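Local coordinates for protein amidohydrolase (Thermotoga maritima, PDB 3OOQ) that is probably a metal-dependent hydrolase of the amidohydrolase superfamily, possibly an allantoinase, at residues 154-158 with 279-283. Residues are numbered along the deposited sequence; the frame is centred on the assembly and turned at random.
Sequences FGENP and TKLEL
Two loops of the amidohydrolase TIM-barrel fold meet here as two glutamate carboxylates exchange bonds with main-chain amides: the turn leading from strand 143-153 into helix 156-164, and a 3-10 turn at 281-283 between strand 269-271 and helix 290-297. G155 holds the N-cap position with phi/psi 84/-152, and E156 to P158 open the helix. The two backbones come nearest at E156 and E282, CA to CA 7.2 Å.

Start at K280, extended at -130/155. Its mtmt rotamer carries NZ to N157 OD1, a 2.8 Å hydrogen bond, and to E282 OE2, a 2.7 Å salt bridge within its own segment. N157 (chi1 m) turns its amide so that ND2 donates to S121 OG. The 3-10 turn follows. At its start, L281 N donates to a water at 2.9 Å, and that water donates to E156 OE1 at 2.6 Å. E156 (chi1 m, chi2 t) extends its carboxylate to the amide edge of the turn, and E282 N donates to its OE2 at 2.7 Å. So one carboxylate takes up two successive amides, one directly and one through water. On this side Y77 and V73 of a neighbouring subunit pack on E156 and L281.

E282 (chi1 p, chi2 t) returns the favour at the first turn of the helix, while L283 N closes the 3-10 turn onto K280 O at 2.9 Å. G155, with its positive phi, brings CA to 3.5 Å from E282 OE1; an ideally placed CB there would clash, 2.4 Å from that OE1, the same oxygen that accepts E156 N at 2.9 Å with an N-H...O angle of 166°.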
loop_
_atom_site.group_PDB
_atom_site.type_symbol
_atom_site.label_atom_id
_atom_site.label_comp_id
_atom_site.label_asym_id
_atom_site.label_seq_id
_atom_site.Cartn_x
_atom_site.Cartn_y
_atom_site.Cartn_z
ATOM N N PHE F 154 -2.934 -25.668 -15.921
ATOM C CA PHE F 154 -1.701 -25.284 -16.596
ATOM C C PHE F 154 -1.994 -24.040 -17.389
ATOM O O PHE F 154 -3.154 -23.636 -17.495
ATOM C CB PHE F 154 -1.272 -26.407 -17.572
ATOM C CG PHE F 154 -0.876 -27.665 -16.874
ATOM C CD1 PHE F 154 -1.843 -28.576 -16.436
ATOM C CD2 PHE F 154 0.445 -27.897 -16.562
ATOM C CE1 PHE F 154 -1.476 -29.728 -15.739
ATOM C CE2 PHE F 154 0.819 -29.045 -15.863
ATOM C CZ PHE F 154 -0.141 -29.961 -15.460
ATOM N N GLY F 155 -0.950 -23.423 -17.936
ATOM C CA GLY F 155 -1.113 -22.291 -18.841
ATOM C C GLY F 155 -1.277 -20.971 -18.101
ATOM O O GLY F 155 -0.759 -20.803 -16.996
ATOM N N GLU F 156 -1.978 -20.027 -18.724
ATOM C CA GLU F 156 -1.991 -18.624 -18.268
ATOM C C GLU F 156 -2.644 -18.413 -16.913
ATOM O O GLU F 156 -2.142 -17.621 -16.112
ATOM C CB GLU F 156 -2.672 -17.705 -19.298
ATOM C CG GLU F 156 -1.934 -17.589 -20.647
ATOM C CD GLU F 156 -2.670 -16.706 -21.649
ATOM O OE1 GLU F 156 -3.371 -15.767 -21.222
ATOM O OE2 GLU F 156 -2.545 -16.934 -22.870
ATOM N N ASN F 157 -3.748 -19.125 -16.648
ATOM C CA ASN F 157 -4.561 -18.854 -15.450
ATOM C C ASN F 157 -3.787 -19.007 -14.136
ATOM O O ASN F 157 -3.683 -18.043 -13.386
ATOM C CB ASN F 157 -5.905 -19.647 -15.451
ATOM C CG ASN F 157 -6.852 -19.211 -16.566
ATOM O OD1 ASN F 157 -6.583 -18.254 -17.278
ATOM N ND2 ASN F 157 -7.965 -19.935 -16.729
ATOM N N PRO F 158 -3.199 -20.198 -13.866
ATOM C CA PRO F 158 -2.483 -20.324 -12.581
ATOM C C PRO F 158 -1.283 -19.370 -12.394
ATOM O O PRO F 158 -1.085 -18.858 -11.297
ATOM C CB PRO F 158 -2.014 -21.791 -12.566
ATOM C CG PRO F 158 -2.024 -22.223 -14.036
ATOM C CD PRO F 158 -3.193 -21.470 -14.630
ATOM N N THR F 279 -10.694 -14.911 -25.330
ATOM C CA THR F 279 -10.332 -13.848 -24.397
ATOM C C THR F 279 -8.839 -13.790 -24.107
ATOM O O THR F 279 -8.350 -12.797 -23.595
ATOM C CB THR F 279 -11.013 -14.083 -23.043
ATOM O OG1 THR F 279 -10.752 -15.435 -22.626
ATOM C CG2 THR F 279 -12.520 -13.865 -23.124
ATOM N N LYS F 280 -8.119 -14.865 -24.399
ATOM C CA LYS F 280 -6.702 -14.976 -24.021
ATOM C C LYS F 280 -5.858 -15.398 -25.195
ATOM O O LYS F 280 -6.341 -16.033 -26.154
ATOM C CB LYS F 280 -6.506 -15.997 -22.881
ATOM C CG LYS F 280 -7.134 -15.562 -21.539
ATOM C CD LYS F 280 -6.999 -16.639 -20.453
ATOM C CE LYS F 280 -7.805 -17.911 -20.802
ATOM N NZ LYS F 280 -7.453 -19.016 -19.849
ATOM N N LEU F 281 -4.587 -15.035 -25.112
ATOM C CA LEU F 281 -3.579 -15.458 -26.060
ATOM C C LEU F 281 -3.600 -16.974 -26.283
ATOM O O LEU F 281 -3.507 -17.431 -27.432
ATOM C CB LEU F 281 -2.221 -15.046 -25.517
ATOM C CG LEU F 281 -1.011 -15.138 -26.420
ATOM C CD1 LEU F 281 -1.192 -14.177 -27.599
ATOM C CD2 LEU F 281 0.240 -14.829 -25.567
ATOM N N GLU F 282 -3.724 -17.736 -25.185
ATOM C CA GLU F 282 -3.715 -19.193 -25.243
ATOM C C GLU F 282 -4.982 -19.738 -25.925
ATOM O O GLU F 282 -5.032 -20.897 -26.306
ATOM C CB GLU F 282 -3.481 -19.842 -23.859
ATOM C CG GLU F 282 -4.596 -19.631 -22.789
ATOM C CD GLU F 282 -4.237 -20.229 -21.417
ATOM O OE1 GLU F 282 -3.126 -20.789 -21.263
ATOM O OE2 GLU F 282 -5.066 -20.125 -20.478
ATOM N N LEU F 283 -5.979 -18.880 -26.100
ATOM C CA LEU F 283 -7.197 -19.235 -26.838
ATOM C C LEU F 283 -7.180 -18.775 -28.300
ATOM O O LEU F 283 -8.168 -18.958 -29.011
ATOM C CB LEU F 283 -8.440 -18.659 -26.129
ATOM C CG LEU F 283 -8.663 -19.080 -24.673
ATOM C CD1 LEU F 283 -10.010 -18.591 -24.137
ATOM C CD2 LEU F 283 -8.583 -20.577 -24.541
HETATM O O HOH W 1 -4.053 -13.669 -22.631
#